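Local coordinates for protein A-adding tRNA nucleotidyltransferase (PDB 4WBY) that adds the terminal adenosine to tRNA ending in CC, using ATP and magnesium to complete the CCA end, at residues G143-D146 and L147-V151; L314-E317 and L318-K322. All coordinates share one frame; numbering follows the deposited sequence.

Contact 1 (G143-D146 and L147-V151); sequences GLRD and LKDKV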
loop_
_atom_site.group_PDB
_atom_site.type_symbol
_atom_site.label_atom_id
_atom_site.label_comp_id
_atom_site.label_asym_id
_atom_site.label_seq_id
_atom_site.Cartn_x
_atom_site.Cartn_y
_atom_site.Cartn_z
ATOM N N GLY A 143 -7.673 -4.564 -22.250
ATOM C CA GLY A 143 -7.810 -4.118 -20.877
ATOM C C GLY A 143 -9.249 -3.979 -20.424
ATOM O O GLY A 143 -9.581 -4.370 -19.311
ATOM N N LEU A 144 -10.117 -3.431 -21.272
ATOM C CA LEU A 144 -11.506 -3.259 -20.864
ATOM C C LEU A 144 -12.178 -4.623 -20.704
ATOM O O LEU A 144 -12.945 -4.835 -19.762
ATOM C CB LEU A 144 -12.277 -2.385 -21.861
ATOM C CG LEU A 144 -13.674 -1.943 -21.410
ATOM C CD1 LEU A 144 -13.637 -1.083 -20.134
ATOM C CD2 LEU A 144 -14.388 -1.188 -22.532
ATOM N N ARG A 145 -11.857 -5.553 -21.600
ATOM C CA ARG A 145 -12.373 -6.917 -21.509
ATOM C C ARG A 145 -11.873 -7.606 -20.233
ATOM O O ARG A 145 -12.623 -8.343 -19.586
ATOM C CB ARG A 145 -11.973 -7.716 -22.749
ATOM C CG ARG A 145 -12.426 -9.174 -22.741
ATOM C CD ARG A 145 -13.934 -9.319 -22.712
ATOM N NE ARG A 145 -14.321 -10.728 -22.683
ATOM C CZ ARG A 145 -15.380 -11.230 -23.310
ATOM N NH1 ARG A 145 -16.171 -10.438 -24.022
ATOM N NH2 ARG A 145 -15.648 -12.527 -23.222
ATOM N N ASP A 146 -10.623 -7.364 -19.856
ATOM C CA ASP A 146 -10.108 -7.971 -18.633
ATOM C C ASP A 146 -10.672 -7.302 -17.369
ATOM O O ASP A 146 -10.810 -7.958 -16.338
ATOM C CB ASP A 146 -8.580 -7.965 -18.636
ATOM C CG ASP A 146 -8.005 -9.014 -19.576
ATOM O OD1 ASP A 146 -8.734 -9.963 -19.946
ATOM O OD2 ASP A 146 -6.828 -8.898 -19.945
ATOM N N LEU A 147 -11.038 -6.026 -17.442
ATOM C CA LEU A 147 -11.826 -5.441 -16.353
ATOM C C LEU A 147 -13.166 -6.153 -16.239
ATOM O O LEU A 147 -13.573 -6.569 -15.151
ATOM C CB LEU A 147 -12.067 -3.946 -16.555
ATOM C CG LEU A 147 -10.924 -2.983 -16.241
ATOM C CD1 LEU A 147 -11.326 -1.559 -16.593
ATOM C CD2 LEU A 147 -10.477 -3.054 -14.785
ATOM N N LYS A 148 -13.855 -6.283 -17.370
ATOM C CA LYS A 148 -15.146 -6.958 -17.414
ATOM C C LYS A 148 -15.075 -8.342 -16.778
ATOM O O LYS A 148 -15.937 -8.724 -15.974
ATOM C CB LYS A 148 -15.622 -7.084 -18.860
ATOM C CG LYS A 148 -16.971 -7.781 -19.003
ATOM C CD LYS A 148 -17.416 -7.823 -20.458
ATOM C CE LYS A 148 -18.786 -8.466 -20.605
ATOM N NZ LYS A 148 -19.321 -8.340 -21.995
ATOM N N ASP A 149 -14.028 -9.081 -17.133
ATOM C CA ASP A 149 -13.891 -10.466 -16.717
ATOM C C ASP A 149 -13.152 -10.631 -15.392
ATOM O O ASP A 149 -12.997 -11.752 -14.908
ATOM C CB ASP A 149 -13.186 -11.254 -17.819
ATOM C CG ASP A 149 -14.042 -11.397 -19.074
ATOM O OD1 ASP A 149 -15.288 -11.284 -18.980
ATOM O OD2 ASP A 149 -13.475 -11.628 -20.158
ATOM N N LYS A 150 -12.723 -9.512 -14.805
ATOM C CA LYS A 150 -12.017 -9.498 -13.513
ATOM C C LYS A 150 -10.745 -10.345 -13.559
ATOM O O LYS A 150 -10.516 -11.231 -12.720
ATOM C CB LYS A 150 -12.944 -9.967 -12.394
ATOM C CG LYS A 150 -14.168 -9.078 -12.242
ATOM C CD LYS A 150 -15.035 -9.600 -11.116
ATOM C CE LYS A 150 -16.137 -8.639 -10.770
ATOM N NZ LYS A 150 -16.933 -9.078 -9.584
ATOM N N VAL A 151 -9.896 -10.025 -14.530
ATOM C CA VAL A 151 -8.699 -10.799 -14.813
ATOM C C VAL A 151 -7.430 -9.949 -14.777
ATOM O O VAL A 151 -7.367 -8.874 -15.385
ATOM C CB VAL A 151 -8.810 -11.480 -16.207
ATOM C CG1 VAL A 151 -7.462 -12.027 -16.653
ATOM C CG2 VAL A 151 -9.875 -12.583 -16.168
HETATM O O HOH W 1 -10.833 -11.678 -20.417
#
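Arg145 and Asp149 meet through complementary torsions one helical turn apart. The arginine's CG stands opposite its backbone N (chi1 178°) and the chain then bends at chi2, which carries NE forward along the helix. The Asp149 carboxylate is swung beside its own backbone N, back toward the preceding turn. NE donates to Asp149 OD2 at 2.8 Å, a hydrogen bond within a salt bridge. It is far from straight: the N-H...O angle is 133°, and NE reaches the syn side of OD2 from somewhat outside the carboxylate plane. The guanidinium and carboxylate planes are 89° apart, and NE is the nitrogen that bonds; this is not the flat, two-nitrogen pairing. Asp149 OD2 also accepts from a water at 2.7 Å, and the same water donates to Asp146 OD1 at 2.8 Å, joining two acids that would otherwise probably repel. OD2 of Asp146 is spoken for by Thr121 and Arg153.

Helix 143-149, in the nucleotidyltransferase head, ends here in a Schellman motif. Lys150 takes positive phi, its N bonds to Leu147 O at 3.1 Å, and Val151 N bonds to Asp146 O at 2.9 Å. This turns the chain into strand 151-152, which runs parallel to 180-181. Val151 also brings its CB to 4.0 Å from Asp146 OD1, the two side chains crossing at a slant. At the start of the helix both carboxylate oxygens of Asp139 receive backbone N-H groups, from Gly143 and Leu144.

Another flank of the helix is apolar, with CD1 of Leu144 4.3 Å from CD1 of Leu147. The Leu147 side chain rests on Ile122 and lies about 5 Å, side chain to side chain at the nearest atoms, from Arg35, an ATP-binding residue.

Contact 2 (L314-E317 and L318-K322); sequences LKEE and LKKAK. With SO4 (sulfate ion), chain B.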
loop_
_atom_site.group_PDB
_atom_site.type_symbol
_atom_site.label_atom_id
_atom_site.label_comp_id
_atom_site.label_asym_id
_atom_site.label_seq_id
_atom_site.Cartn_x
_atom_site.Cartn_y
_atom_site.Cartn_z
ATOM N N LEU A 314 4.650 -9.718 29.830
ATOM C CA LEU A 314 3.545 -8.779 29.982
ATOM C C LEU A 314 2.204 -9.500 29.934
ATOM O O LEU A 314 1.304 -9.183 30.703
ATOM C CB LEU A 314 3.596 -7.693 28.909
ATOM C CG LEU A 314 2.410 -6.725 28.937
ATOM C CD1 LEU A 314 2.393 -5.908 30.223
ATOM C CD2 LEU A 314 2.438 -5.820 27.713
ATOM N N LYS A 315 2.072 -10.463 29.026
ATOM C CA LYS A 315 0.844 -11.244 28.923
ATOM C C LYS A 315 0.542 -11.941 30.241
ATOM O O LYS A 315 -0.594 -11.951 30.700
ATOM C CB LYS A 315 0.940 -12.277 27.797
ATOM C CG LYS A 315 0.856 -11.700 26.397
ATOM C CD LYS A 315 0.869 -12.809 25.357
ATOM C CE LYS A 315 2.214 -13.518 25.303
ATOM N NZ LYS A 315 2.276 -14.514 24.188
ATOM N N GLU A 316 1.569 -12.519 30.855
ATOM C CA GLU A 316 1.396 -13.178 32.138
ATOM C C GLU A 316 1.022 -12.182 33.242
ATOM O O GLU A 316 0.144 -12.463 34.052
ATOM C CB GLU A 316 2.665 -13.944 32.508
ATOM C CG GLU A 316 2.541 -14.769 33.778
ATOM C CD GLU A 316 1.487 -15.860 33.680
ATOM O OE1 GLU A 316 1.204 -16.330 32.555
ATOM O OE2 GLU A 316 0.938 -16.247 34.734
ATOM N N GLU A 317 1.671 -11.018 33.266
ATOM C CA GLU A 317 1.379 -10.013 34.286
ATOM C C GLU A 317 -0.038 -9.490 34.137
ATOM O O GLU A 317 -0.726 -9.255 35.125
ATOM C CB GLU A 317 2.365 -8.846 34.214
ATOM C CG GLU A 317 3.724 -9.131 34.817
ATOM C CD GLU A 317 4.439 -7.861 35.239
ATOM O OE1 GLU A 317 5.430 -7.489 34.579
ATOM O OE2 GLU A 317 4.007 -7.235 36.233
ATOM N N LEU A 318 -0.473 -9.321 32.892
ATOM C CA LEU A 318 -1.809 -8.808 32.625
ATOM C C LEU A 318 -2.856 -9.840 33.033
ATOM O O LEU A 318 -3.909 -9.489 33.569
ATOM C CB LEU A 318 -1.958 -8.442 31.147
ATOM C CG LEU A 318 -2.942 -7.328 30.796
ATOM C CD1 LEU A 318 -2.554 -6.026 31.479
ATOM C CD2 LEU A 318 -2.988 -7.145 29.290
ATOM N N LYS A 319 -2.554 -11.113 32.787
ATOM C CA LYS A 319 -3.418 -12.204 33.233
ATOM C C LYS A 319 -3.622 -12.164 34.744
ATOM O O LYS A 319 -4.749 -12.273 35.234
ATOM C CB LYS A 319 -2.835 -13.562 32.831
ATOM C CG LYS A 319 -2.982 -13.916 31.362
ATOM C CD LYS A 319 -2.269 -15.228 31.047
ATOM C CE LYS A 319 -2.471 -15.647 29.599
ATOM N NZ LYS A 319 -1.994 -14.607 28.646
ATOM N N LYS A 320 -2.524 -11.998 35.476
ATOM C CA LYS A 320 -2.548 -12.048 36.934
ATOM C C LYS A 320 -3.112 -10.781 37.567
ATOM O O LYS A 320 -3.489 -10.789 38.740
ATOM C CB LYS A 320 -1.139 -12.311 37.474
ATOM C CG LYS A 320 -0.630 -13.720 37.216
ATOM C CD LYS A 320 -1.533 -14.759 37.870
ATOM C CE LYS A 320 -1.073 -16.178 37.560
ATOM N NZ LYS A 320 0.279 -16.471 38.111
ATOM N N ALA A 321 -3.162 -9.697 36.796
ATOM C CA ALA A 321 -3.683 -8.425 37.292
ATOM C C ALA A 321 -5.135 -8.571 37.735
ATOM O O ALA A 321 -5.995 -8.987 36.957
ATOM C CB ALA A 321 -3.557 -7.344 36.229
ATOM N N LYS A 322 -5.397 -8.225 38.991
ATOM C CA LYS A 322 -6.706 -8.447 39.596
ATOM C C LYS A 322 -7.570 -7.186 39.621
ATOM O O LYS A 322 -8.784 -7.257 39.421
ATOM C CB LYS A 322 -6.533 -8.996 41.014
ATOM C CG LYS A 322 -5.455 -8.284 41.823
ATOM C CD LYS A 322 -5.274 -8.891 43.211
ATOM C CE LYS A 322 -4.493 -10.201 43.171
ATOM N NZ LYS A 322 -5.328 -11.373 42.783
HETATM S S SO4 B . 5.181 -16.912 26.310
HETATM O O1 SO4 B . 5.284 -18.122 25.498
HETATM O O2 SO4 B . 3.958 -16.196 25.961
HETATM O O3 SO4 B . 5.153 -17.245 27.733
HETATM O O4 SO4 B . 6.328 -16.046 26.072
#
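The carboxylate of Glu316 lies between two lysines: OE2 meets the ammonium of Lys320, while OE1 lies alongside the aliphatic CD of Lys319 at 3.9 Å, the side chains of Glu316 and Lys319 crossing at about a right angle. The first pair is an i to i+4 salt bridge on the last turns of helix 311-320, in the all-helical C-terminal part of this chain. Its hydrogen bond is weak, with Lys320 NZ 3.4 Å from Glu316 OE2, and the exposed setting probably makes it a modest electrostatic link. Both chains are bent where they meet: Glu316 bends at chi2 (62°), and Lys320 bends at chi2 and again at chi4, which brings its end outward, alongside Glu316 OE2.

Lys319 behaves differently. Its CG sits 3.2 Å from Lys315 O, and after a straight run the chain kinks at chi4 (58°), leaving NZ 3.8 Å from Lys315 CB. That ammonium is salt-bridged to Glu347, so its charge is answered from outside the helix. Lys315 reaches in much the same direction, its NZ 6.2 Å from that of Lys319, to a sulfate ion probably taken from the crystallisation liquor; Lys315 NZ donates to sulfate O2 at 3.0 Å.

The buried flank carries Leu314 and Leu318, packed against helices 336-342 and 324-331 respectively. Backbone bonds keep the helix regular up to Lys320, and Ala321 is the first residue to leave helical geometry. There the pattern frays: Ala321 N reaches Glu317 O at 3.0 Å, but the N-H...O angle has closed to 126° and the bond is weak, while Lys351 NZ bonds to Leu318 O.

How the contacts relate
Contact 1 takes in the whole of a short helix and its exit, contact 2 the last turns of helix 311-320. Each joins opposite charges four residues apart, base first in contact 1 and acid first in contact 2, and each is partly buried with its charged groups largely at the surface. They share no elements: their centres lie about 53 Å apart, on opposite sides of the chain's centre. Contact 1 belongs to the head, beside ATP-binding residues. Its closer salt bridge is tied by water to a second, buried acid, and its helix stops in a defined Schellman turn before a strand. Contact 2, remote from the annotated sites, sits among packed helices; its salt bridge is long, lysines predominate, and its helix ends through weak bonds instead.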